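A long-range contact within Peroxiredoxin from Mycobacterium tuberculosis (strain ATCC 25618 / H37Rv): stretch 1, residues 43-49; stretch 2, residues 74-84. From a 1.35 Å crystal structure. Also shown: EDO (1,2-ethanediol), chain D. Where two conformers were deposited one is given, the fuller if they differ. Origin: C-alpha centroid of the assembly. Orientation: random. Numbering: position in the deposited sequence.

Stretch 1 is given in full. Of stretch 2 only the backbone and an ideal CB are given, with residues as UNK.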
# COMPACT_ATOMS: atom_id res chain seq x y z
N PHE A 43 3.16 -0.85 1.58
CA PHE A 43 4.33 0.00 1.78
C PHE A 43 5.53 -0.67 1.12
O PHE A 43 5.84 -1.83 1.39
CB PHE A 43 4.64 0.13 3.27
CG PHE A 43 3.74 1.06 4.03
CD1 PHE A 43 4.09 2.39 4.24
CD2 PHE A 43 2.56 0.59 4.58
CE1 PHE A 43 3.25 3.24 4.97
CE2 PHE A 43 1.73 1.41 5.32
CZ PHE A 43 2.07 2.74 5.51
N TYR A 44 6.23 0.09 0.29
CA TYR A 44 7.44 -0.43 -0.34
C TYR A 44 8.60 0.53 -0.10
O TYR A 44 8.40 1.75 -0.02
CB TYR A 44 7.26 -0.69 -1.84
CG TYR A 44 6.74 0.48 -2.65
CD1 TYR A 44 7.61 1.46 -3.16
CD2 TYR A 44 5.38 0.60 -2.95
CE1 TYR A 44 7.12 2.52 -3.93
CE2 TYR A 44 4.90 1.65 -3.69
CZ TYR A 44 5.76 2.60 -4.18
OH TYR A 44 5.26 3.62 -4.93
N PRO A 45 9.83 0.01 0.02
CA PRO A 45 10.95 0.91 0.39
C PRO A 45 11.25 1.99 -0.63
O PRO A 45 11.48 3.15 -0.26
CB PRO A 45 12.14 -0.04 0.61
CG PRO A 45 11.56 -1.40 0.76
CD PRO A 45 10.18 -1.41 0.17
N ALA A 46 11.28 1.65 -1.92
CA ALA A 46 11.84 2.56 -2.91
C ALA A 46 11.24 2.25 -4.27
O ALA A 46 11.49 1.19 -4.84
CB ALA A 46 13.36 2.45 -2.95
N ALA A 47 10.49 3.22 -4.80
CA ALA A 47 9.98 3.13 -6.15
C ALA A 47 11.10 2.83 -7.14
O ALA A 47 12.22 3.31 -6.99
CB ALA A 47 9.34 4.47 -6.50
N MET A 48 10.77 2.00 -8.13
CA MET A 48 11.55 1.69 -9.31
C MET A 48 12.69 0.71 -9.08
O MET A 48 13.32 0.33 -10.06
CB MET A 48 12.04 2.94 -10.07
CG MET A 48 10.88 3.83 -10.46
SD MET A 48 11.36 5.26 -11.42
CE MET A 48 12.16 4.48 -12.83
N THR A 49 12.94 0.27 -7.86
CA THR A 49 13.98 -0.73 -7.64
C THR A 49 13.44 -2.08 -8.08
O THR A 49 12.22 -2.26 -8.15
CB THR A 49 14.41 -0.80 -6.18
OG1 THR A 49 13.29 -1.20 -5.38
CG2 THR A 49 14.97 0.55 -5.72
N UNK A 74 -3.47 0.11 -3.19
CA UNK A 74 -2.87 1.43 -3.02
C UNK A 74 -1.43 1.23 -2.58
O UNK A 74 -1.17 0.65 -1.52
CB UNK A 74 -3.65 2.28 -2.01
N UNK A 75 -0.45 1.70 -3.39
CA UNK A 75 0.94 1.66 -2.98
C UNK A 75 1.30 2.90 -2.19
O UNK A 75 0.66 3.94 -2.34
CB UNK A 75 1.86 1.52 -4.20
N UNK A 76 2.33 2.80 -1.35
CA UNK A 76 2.74 3.93 -0.53
C UNK A 76 4.22 3.79 -0.20
O UNK A 76 4.72 2.70 0.09
CB UNK A 76 1.90 4.02 0.75
N UNK A 77 4.93 4.91 -0.27
CA UNK A 77 6.33 4.95 0.16
C UNK A 77 6.67 6.39 0.52
O UNK A 77 5.85 7.30 0.36
CB UNK A 77 7.27 4.42 -0.93
N UNK A 78 7.90 6.61 0.98
CA UNK A 78 8.37 7.97 1.23
C UNK A 78 8.88 8.67 -0.02
O UNK A 78 9.36 9.80 0.09
CB UNK A 78 9.48 7.95 2.28
N UNK A 79 8.81 8.04 -1.19
CA UNK A 79 9.30 8.69 -2.40
C UNK A 79 8.45 9.92 -2.74
O UNK A 79 7.25 9.95 -2.48
CB UNK A 79 9.30 7.70 -3.57
N UNK A 80 9.07 10.95 -3.33
CA UNK A 80 8.32 12.15 -3.73
C UNK A 80 7.30 11.84 -4.81
O UNK A 80 7.42 10.88 -5.58
CB UNK A 80 9.28 13.24 -4.22
N UNK A 81 6.28 12.71 -4.89
CA UNK A 81 5.23 12.58 -5.91
C UNK A 81 5.84 12.42 -7.30
O UNK A 81 5.39 11.58 -8.08
CB UNK A 81 4.30 13.80 -5.88
N UNK A 82 6.86 13.22 -7.63
CA UNK A 82 7.39 13.16 -8.99
C UNK A 82 8.00 11.80 -9.31
O UNK A 82 7.95 11.36 -10.46
CB UNK A 82 8.44 14.26 -9.19
N UNK A 83 8.57 11.11 -8.31
CA UNK A 83 9.11 9.78 -8.56
C UNK A 83 8.00 8.74 -8.63
O UNK A 83 8.04 7.84 -9.48
CB UNK A 83 10.12 9.40 -7.47
N UNK A 84 7.01 8.85 -7.74
CA UNK A 84 5.84 7.97 -7.85
C UNK A 84 5.18 8.13 -9.21
O UNK A 84 4.76 7.13 -9.81
CB UNK A 84 4.83 8.27 -6.74
C1 EDO D . 6.83 16.73 -5.61
O1 EDO D . 7.59 15.65 -6.14
C2 EDO D . 6.33 17.61 -6.75
O2 EDO D . 5.55 16.81 -7.65

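At position 74 nothing of stretch 1 lies within 5.5 Å of the ideal CB, so the extended backbone (phi/psi -141/118°) suggests only a strand-former, beta-branched or otherwise. The residue is Val 74, chi1 t, which makes no contact here.

Position 75 is more restrictive. Its ideal CB would sit 3.1 Å from Tyr 44 CE2, tight for two carbons, although phi/psi of -87/156° is open to any residue. The smallest residue fits best, and Gly 75 is found; its CA rests 4.0 Å from Tyr 44 CE2, at the edge of the ring.

At 76 the backbone pairs in parallel with Phe 43 (CA to CA 4.8 Å), and the carbonyl O accepts a hydrogen bond from Tyr 44 N at 3.0 Å, with a CA-H...O contact from Phe 43 CA at 3.2 Å. The ideal CB shares the sheet face of the Phe 43 side chain, 4.4 Å from its CD1, so an apolar side chain is expected: valine, isoleucine, leucine or methionine could each serve. Ile 76, chi1 and chi2 both t, lays CG2 over the ring face, 3.6 Å from the centroid of Phe 43 and 11° off the normal, a CH-pi contact.

Position 77 points toward stretch 1 with little room: its ideal CB is 3.0 Å from Tyr 44 O. Alanine, serine or perhaps cysteine would suit. Ser 77 places CB over the face of the Tyr 44 ring, 4.0 Å from its centroid. Its OG, with chi1 p, donates to OD2 of residue 79 at 2.7 Å and accepts from the N of 79 at 3.1 Å, joining the strand end to the loop.

The CB of 78 points sideways and meets nothing within 5.5 Å, so many residues are possible. It is Thr 78, whose N donates to water 1 at 3.0 Å; that water donates to Pro 45 O at 2.8 Å.

Position 79 points toward stretch 1, its ideal CB 4.4 Å from Ala 47 CB, where the unpaired Ala 47 N offers a donor. A short acceptor, aspartate or asparagine, is indicated. Asp 79 OD2 accepts from Ala 47 N at 2.8 Å and 174°, nearly linear, while OD1 accepts from waters 2 and 3.

Positions 80, 81 and 82 are out of reach and leave the choice open. Pro 80 is the helix N-cap, Val 81 begins the helix, and Arg 82 donates from N (2.9 Å) and NE (3.1 Å) to O1 of the ethanediol.

At 83 the CB points toward Ala 47, 5.1 Å from its CB, and Ala 47 O invites a long donor. Lys 83, all t, brings CE to 3.4 Å from Ala 47 O; waters 3 and 4 link its NZ to that oxygen.

The CB of 84 points sideways, 5.0 Å from Tyr 44 OH; glutamine or glutamate could reach the hydroxyl. Gln 84 OE1 accepts from Tyr 44 OH at 2.7 Å.

Stretch 2 74-84: VGISTDPVRKQ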
# COMPACT_ATOMS: atom_id res chain seq x y z
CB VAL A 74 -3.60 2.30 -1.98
CG1 VAL A 74 -2.89 3.64 -1.79
CG2 VAL A 74 -5.07 2.52 -2.38
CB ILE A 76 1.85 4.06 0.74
CG1 ILE A 76 2.28 5.22 1.64
CG2 ILE A 76 1.77 2.73 1.50
CD1 ILE A 76 1.29 5.51 2.77
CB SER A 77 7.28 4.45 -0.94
OG SER A 77 7.36 5.45 -1.95
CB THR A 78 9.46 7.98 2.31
OG1 THR A 78 10.56 7.16 1.88
CG2 THR A 78 8.91 7.48 3.64
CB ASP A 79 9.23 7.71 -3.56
CG ASP A 79 10.18 6.55 -3.38
OD1 ASP A 79 11.40 6.79 -3.34
OD2 ASP A 79 9.72 5.40 -3.26
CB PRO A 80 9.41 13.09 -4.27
CG PRO A 80 10.65 12.64 -3.61
CD PRO A 80 10.52 11.14 -3.48
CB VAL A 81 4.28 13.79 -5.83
CG1 VAL A 81 3.34 13.87 -7.03
CG2 VAL A 81 3.46 13.74 -4.54
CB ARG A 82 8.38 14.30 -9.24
CG ARG A 82 9.72 14.18 -8.53
CD ARG A 82 10.54 15.47 -8.69
NE ARG A 82 9.89 16.57 -7.99
CZ ARG A 82 10.41 17.78 -7.82
NH1 ARG A 82 11.61 18.07 -8.30
NH2 ARG A 82 9.71 18.70 -7.16
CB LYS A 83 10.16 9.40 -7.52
CG LYS A 83 10.87 8.09 -7.89
CD LYS A 83 12.12 7.84 -7.08
CE LYS A 83 12.82 6.59 -7.62
NZ LYS A 83 14.17 6.39 -7.07
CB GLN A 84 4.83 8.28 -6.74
CG GLN A 84 5.33 8.24 -5.28
CD GLN A 84 5.64 6.84 -4.78
OE1 GLN A 84 6.33 6.06 -5.44
NE2 GLN A 84 5.16 6.53 -3.59
O HOH W 1 9.99 4.54 1.70
O HOH W 2 12.68 5.54 -1.03
O HOH W 3 13.25 5.30 -4.81
O HOH W 4 14.97 3.80 -7.55
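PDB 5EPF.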